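Local coordinates for beta-galactosidase/beta-glucuronidase (PDB 6MVF), which binds flavin mononucleotide and is a glycoside hydrolase of family 2, a beta-glucuronidase of the human gut microbiome, at residues A589-E594 / V629-G634; N636-V641 / I649-V654. One frame throughout, in Å; residues are numbered along the deposited sequence.

Contact 1 (A589-E594 / V629-G634); sequences AQRAGE and VALDEG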
loop_
_atom_site.group_PDB
_atom_site.type_symbol
_atom_site.label_atom_id
_atom_site.label_comp_id
_atom_site.label_asym_id
_atom_site.label_seq_id
_atom_site.Cartn_x
_atom_site.Cartn_y
_atom_site.Cartn_z
ATOM N N ALA A 589 -20.503 8.879 36.051
ATOM C CA ALA A 589 -19.345 8.303 36.734
ATOM C C ALA A 589 -19.497 8.327 38.255
ATOM O O ALA A 589 -19.099 7.377 38.939
ATOM C CB ALA A 589 -18.081 9.044 36.311
ATOM N N GLN A 590 -20.056 9.392 38.809
ATOM C CA GLN A 590 -20.195 9.542 40.254
ATOM C C GLN A 590 -21.660 9.365 40.637
ATOM O O GLN A 590 -22.517 10.131 40.189
ATOM C CB GLN A 590 -19.655 10.902 40.697
ATOM C CG GLN A 590 -18.128 10.970 40.691
ATOM C CD GLN A 590 -17.609 12.394 40.662
ATOM O OE1 GLN A 590 -18.355 13.312 40.368
ATOM N NE2 GLN A 590 -16.322 12.579 40.956
ATOM N N ARG A 591 -21.946 8.354 41.455
ATOM C CA ARG A 591 -23.313 7.951 41.777
ATOM C C ARG A 591 -23.583 8.148 43.261
ATOM O O ARG A 591 -22.907 7.549 44.103
ATOM C CB ARG A 591 -23.563 6.490 41.388
ATOM C CG ARG A 591 -23.183 6.199 39.958
ATOM C CD ARG A 591 -24.262 5.482 39.252
ATOM N NE ARG A 591 -23.974 5.294 37.838
ATOM C CZ ARG A 591 -24.596 4.384 37.101
ATOM N NH1 ARG A 591 -25.506 3.612 37.679
ATOM N NH2 ARG A 591 -24.313 4.235 35.811
ATOM N N ALA A 592 -24.588 8.964 43.572
ATOM C CA ALA A 592 -25.044 9.198 44.935
ATOM C C ALA A 592 -26.282 8.362 45.228
ATOM O O ALA A 592 -27.141 8.171 44.360
ATOM C CB ALA A 592 -25.354 10.680 45.151
ATOM N N GLY A 593 -26.366 7.860 46.452
ATOM C CA GLY A 593 -27.486 7.019 46.844
ATOM C C GLY A 593 -27.052 5.730 47.514
ATOM O O GLY A 593 -25.926 5.260 47.319
ATOM N N GLU A 594 -27.926 5.146 48.325
ATOM C CA GLU A 594 -27.556 3.899 48.983
ATOM C C GLU A 594 -27.442 2.770 47.969
ATOM O O GLU A 594 -26.576 1.896 48.102
ATOM C CB GLU A 594 -28.564 3.558 50.077
ATOM C CG GLU A 594 -27.935 2.839 51.262
ATOM C CD GLU A 594 -28.314 1.362 51.335
ATOM O OE1 GLU A 594 -29.532 1.049 51.324
ATOM O OE2 GLU A 594 -27.394 0.511 51.404
ATOM N N VAL A 629 -27.591 -1.944 42.695
ATOM C CA VAL A 629 -26.254 -2.208 43.214
ATOM C C VAL A 629 -25.980 -1.287 44.390
ATOM O O VAL A 629 -26.127 -0.065 44.277
ATOM C CB VAL A 629 -25.182 -2.038 42.122
ATOM C CG1 VAL A 629 -23.796 -2.382 42.696
ATOM C CG2 VAL A 629 -25.538 -2.887 40.859
ATOM N N ALA A 630 -25.587 -1.878 45.517
ATOM C CA ALA A 630 -25.058 -1.127 46.660
ATOM C C ALA A 630 -23.563 -0.966 46.447
ATOM O O ALA A 630 -22.767 -1.842 46.790
ATOM C CB ALA A 630 -25.347 -1.836 47.975
ATOM N N LEU A 631 -23.182 0.166 45.861
ATOM C CA LEU A 631 -21.777 0.459 45.652
ATOM C C LEU A 631 -21.044 0.495 46.985
ATOM O O LEU A 631 -21.585 0.950 47.998
ATOM C CB LEU A 631 -21.626 1.793 44.924
ATOM C CG LEU A 631 -22.236 1.886 43.527
ATOM C CD1 LEU A 631 -22.119 3.299 43.038
ATOM C CD2 LEU A 631 -21.559 0.927 42.536
ATOM N N ASP A 632 -19.819 -0.030 46.985
ATOM C CA ASP A 632 -18.886 0.178 48.083
ATOM C C ASP A 632 -18.442 1.636 48.130
ATOM O O ASP A 632 -18.492 2.365 47.135
ATOM C CB ASP A 632 -17.654 -0.700 47.926
ATOM C CG ASP A 632 -17.968 -2.158 48.041
ATOM O OD1 ASP A 632 -19.056 -2.483 48.576
ATOM O OD2 ASP A 632 -17.121 -2.975 47.604
ATOM N N GLU A 633 -18.007 2.062 49.311
ATOM C CA GLU A 633 -17.445 3.396 49.441
ATOM C C GLU A 633 -16.197 3.481 48.579
ATOM O O GLU A 633 -15.410 2.536 48.511
ATOM C CB GLU A 633 -17.126 3.698 50.907
ATOM C CG GLU A 633 -17.707 5.021 51.411
ATOM C CD GLU A 633 -19.241 5.051 51.417
ATOM O OE1 GLU A 633 -19.861 3.969 51.528
ATOM O OE2 GLU A 633 -19.830 6.157 51.308
ATOM N N GLY A 634 -16.043 4.597 47.878
ATOM C CA GLY A 634 -14.911 4.753 46.986
ATOM C C GLY A 634 -15.212 4.295 45.576
ATOM O O GLY A 634 -16.337 4.462 45.086
#
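Arg-591 and Leu-631 meet through aliphatic carbon alone: CD1 of Leu-631 comes up to CB of Arg-591 at 3.9 Å, and the charged end of the arginine takes no part across the contact. A second touch lies in the loop beyond strand 590-592, where the carbonyl O of Glu-594 faces CA and CB of Ala-630, at 3.7 and 3.9 Å. No hydrogen bond joins the two segments, which makes this a worked example of a contact held by its surroundings rather than by its own bonds.

The first of those outside bonds hold the guanidinium group. The arginine chain bends at chi2 (-131°), and beyond the bend its nitrogens reach backbone and hydroxyl acceptors: NE bonds to His-588 O, NH1 to Glu-597 O and Thr-596 OG1, and NH2 to Gly-585 O. With all three nitrogens engaged, the group is fixed in rotation, while CB stays with Leu-631. On the other segment, the carboxylate of Asp-632 pairs with Lys-614 in a salt bridge and accepts a hydrogen bond from Asn-612.

The packing joins edge strand 590-592, and the loop after it, to the connection between strands 624-629 and 635-641. Strand 590-592 lies at an edge of its sheet beside strand 646-654, while the side chain of Leu-631 also packs on Thr-596 of strand 596-602, Cys-611 of strand 606-611 and Lys-653 of strand 646-654.

Contact 2 (N636-V641 / I649-V654); sequences NVLMAV and ITLEKV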
loop_
_atom_site.group_PDB
_atom_site.type_symbol
_atom_site.label_atom_id
_atom_site.label_comp_id
_atom_site.label_asym_id
_atom_site.label_seq_id
_atom_site.Cartn_x
_atom_site.Cartn_y
_atom_site.Cartn_z
ATOM N N ASN A 636 -15.561 1.560 42.363
ATOM C CA ASN A 636 -16.209 0.267 42.178
ATOM C C ASN A 636 -15.944 -0.228 40.774
ATOM O O ASN A 636 -16.215 0.485 39.806
ATOM C CB ASN A 636 -17.722 0.350 42.398
ATOM C CG ASN A 636 -18.091 0.735 43.822
ATOM O OD1 ASN A 636 -18.392 -0.121 44.655
ATOM N ND2 ASN A 636 -18.072 2.026 44.103
ATOM N N VAL A 637 -15.444 -1.448 40.662
ATOM C CA VAL A 637 -15.336 -2.120 39.377
ATOM C C VAL A 637 -16.662 -2.824 39.101
ATOM O O VAL A 637 -17.065 -3.713 39.855
ATOM C CB VAL A 637 -14.169 -3.119 39.368
ATOM C CG1 VAL A 637 -14.231 -4.008 38.121
ATOM C CG2 VAL A 637 -12.855 -2.382 39.444
ATOM N N LEU A 638 -17.345 -2.431 38.028
ATOM C CA LEU A 638 -18.553 -3.116 37.586
ATOM C C LEU A 638 -18.191 -3.980 36.385
ATOM O O LEU A 638 -17.701 -3.475 35.367
ATOM C CB LEU A 638 -19.675 -2.134 37.244
ATOM C CG LEU A 638 -20.484 -1.474 38.380
ATOM C CD1 LEU A 638 -21.197 -2.506 39.209
ATOM C CD2 LEU A 638 -19.595 -0.637 39.263
ATOM N N MET A 639 -18.393 -5.286 36.525
ATOM C CA MET A 639 -18.116 -6.227 35.454
ATOM C C MET A 639 -19.374 -7.018 35.135
ATOM O O MET A 639 -19.940 -7.673 36.017
ATOM C CB MET A 639 -16.970 -7.173 35.823
ATOM C CG MET A 639 -16.658 -8.122 34.679
ATOM S SD MET A 639 -15.251 -9.163 35.001
ATOM C CE MET A 639 -15.840 -10.195 36.339
ATOM N N ALA A 640 -19.806 -6.956 33.879
ATOM C CA ALA A 640 -20.951 -7.720 33.404
ATOM C C ALA A 640 -20.442 -8.860 32.532
ATOM O O ALA A 640 -19.682 -8.633 31.584
ATOM C CB ALA A 640 -21.941 -6.840 32.647
ATOM N N VAL A 641 -20.839 -10.085 32.883
ATOM C CA VAL A 641 -20.436 -11.305 32.203
ATOM C C VAL A 641 -21.663 -11.850 31.487
ATOM O O VAL A 641 -22.612 -12.324 32.123
ATOM C CB VAL A 641 -19.865 -12.342 33.177
ATOM C CG1 VAL A 641 -19.546 -13.625 32.440
ATOM C CG2 VAL A 641 -18.624 -11.798 33.858
ATOM N N ILE A 649 -16.560 -1.410 33.765
ATOM C CA ILE A 649 -16.414 0.022 33.956
ATOM C C ILE A 649 -16.126 0.286 35.432
ATOM O O ILE A 649 -16.248 -0.593 36.287
ATOM C CB ILE A 649 -17.654 0.805 33.487
ATOM C CG1 ILE A 649 -18.750 0.767 34.547
ATOM C CG2 ILE A 649 -18.175 0.250 32.156
ATOM C CD1 ILE A 649 -20.011 1.456 34.099
ATOM N N THR A 650 -15.724 1.513 35.725
ATOM C CA THR A 650 -15.455 1.932 37.091
ATOM C C THR A 650 -16.393 3.071 37.452
ATOM O O THR A 650 -16.532 4.037 36.690
ATOM C CB THR A 650 -13.999 2.360 37.267
ATOM O OG1 THR A 650 -13.139 1.266 36.923
ATOM C CG2 THR A 650 -13.757 2.772 38.709
ATOM N N LEU A 651 -17.052 2.935 38.593
ATOM C CA LEU A 651 -17.937 3.951 39.131
ATOM C C LEU A 651 -17.411 4.374 40.493
ATOM O O LEU A 651 -16.638 3.650 41.133
ATOM C CB LEU A 651 -19.378 3.437 39.242
ATOM C CG LEU A 651 -20.077 3.144 37.895
ATOM C CD1 LEU A 651 -21.536 2.794 38.098
ATOM C CD2 LEU A 651 -19.947 4.303 36.888
ATOM N N GLU A 652 -17.800 5.580 40.908
ATOM C CA GLU A 652 -17.442 6.124 42.211
ATOM C C GLU A 652 -18.714 6.391 43.002
ATOM O O GLU A 652 -19.599 7.116 42.533
ATOM C CB GLU A 652 -16.620 7.407 42.076
ATOM C CG GLU A 652 -15.967 7.867 43.395
ATOM C CD GLU A 652 -15.312 9.260 43.322
ATOM O OE1 GLU A 652 -15.410 9.918 42.258
ATOM O OE2 GLU A 652 -14.710 9.703 44.341
ATOM N N LYS A 653 -18.805 5.810 44.198
ATOM C CA LYS A 653 -19.825 6.234 45.146
ATOM C C LYS A 653 -19.489 7.615 45.699
ATOM O O LYS A 653 -18.352 7.888 46.096
ATOM C CB LYS A 653 -19.964 5.227 46.288
ATOM C CG LYS A 653 -21.182 5.532 47.173
ATOM C CD LYS A 653 -21.402 4.518 48.281
ATOM C CE LYS A 653 -22.528 4.998 49.187
ATOM N NZ LYS A 653 -23.066 3.921 50.037
ATOM N N VAL A 654 -20.480 8.500 45.711
ATOM C CA VAL A 654 -20.314 9.856 46.219
ATOM C C VAL A 654 -21.533 10.215 47.060
ATOM O O VAL A 654 -22.584 9.572 46.988
ATOM C CB VAL A 654 -20.114 10.900 45.092
ATOM C CG1 VAL A 654 -18.782 10.701 44.422
ATOM C CG2 VAL A 654 -21.232 10.812 44.069
#
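Asn-636 and Leu-651 form an antiparallel hydrogen-bonded pair in which both backbone donors and both acceptors are used: Asn-636 N reaches Leu-651 O at 2.7 Å, and Leu-651 N returns to Asn-636 O at 2.9 Å. The next such pair repeats the pattern, with Leu-638 N to Ile-649 O at 2.8 Å and Ile-649 N to Leu-638 O at 2.9 Å. The Leu-638 donor points nearly straight at its acceptor (164° at the hydrogen), whereas that of Asn-636 is more bent (146°). Between them, in the non-hydrogen-bonded pair Val-637 and Thr-650, the alpha carbons take over: Thr-650 CA lies 3.2 Å from Asn-636 O in a CA-H...O contact, giving that oxygen a further partner.

The polar side chains look elsewhere. OD1 of Asn-636 accepts from the backbone N of Asp-632, its ND2 is likewise hydrogen-bonded outside the two strands, and OG1 of Thr-650 is hydrogen-bonded to Ser-237 O of the second subunit. With OG1 beside its own backbone N (chi1 -59°), the threonine turns its CG2 toward Asn-636 O, 3.5 Å away. On the face that also carries Asn-636, Leu-638 packs against Leu-651 and Ile-649 through apolar carbons: CD2 of Leu-638 meets CG of Leu-651 at 4.0 Å, the two side chains crossing at about a right angle, and CB of Leu-638 lies 4.1 Å from CG1 of Ile-649.

The two strands, 635-641 and 646-654, form a beta hairpin within a mixed sheet, flanked by strand 606-611 and strand 590-592. At Ile-649 and Thr-650 the sheet continues into the second subunit through a parallel ladder, and Glu-652 makes a salt bridge there with Arg-229 of that subunit.

Overall arrangement
Followed from the N terminus, the chain enters at 589-594, runs through strands 596-602, 606-611, 614-620 and 624-629, and returns at 629-634, where contact 1 closes a loop made largely of strand. Contact 2 then opens at 636-641 and closes at 649-654 after a short turn, so the two are in series and neither nests in nor crosses the other. Their centres lie 9 Å apart, and they meet directly: Arg-591 N probably bonds to Glu-652 O, and Lys-653 N to Gly-634 O. Strand 646-654, the second arm of the hairpin, pairs with strand 590-592 on one side and strand 635-641 on the other, bringing the first and last strands of this five-stranded sheet side by side.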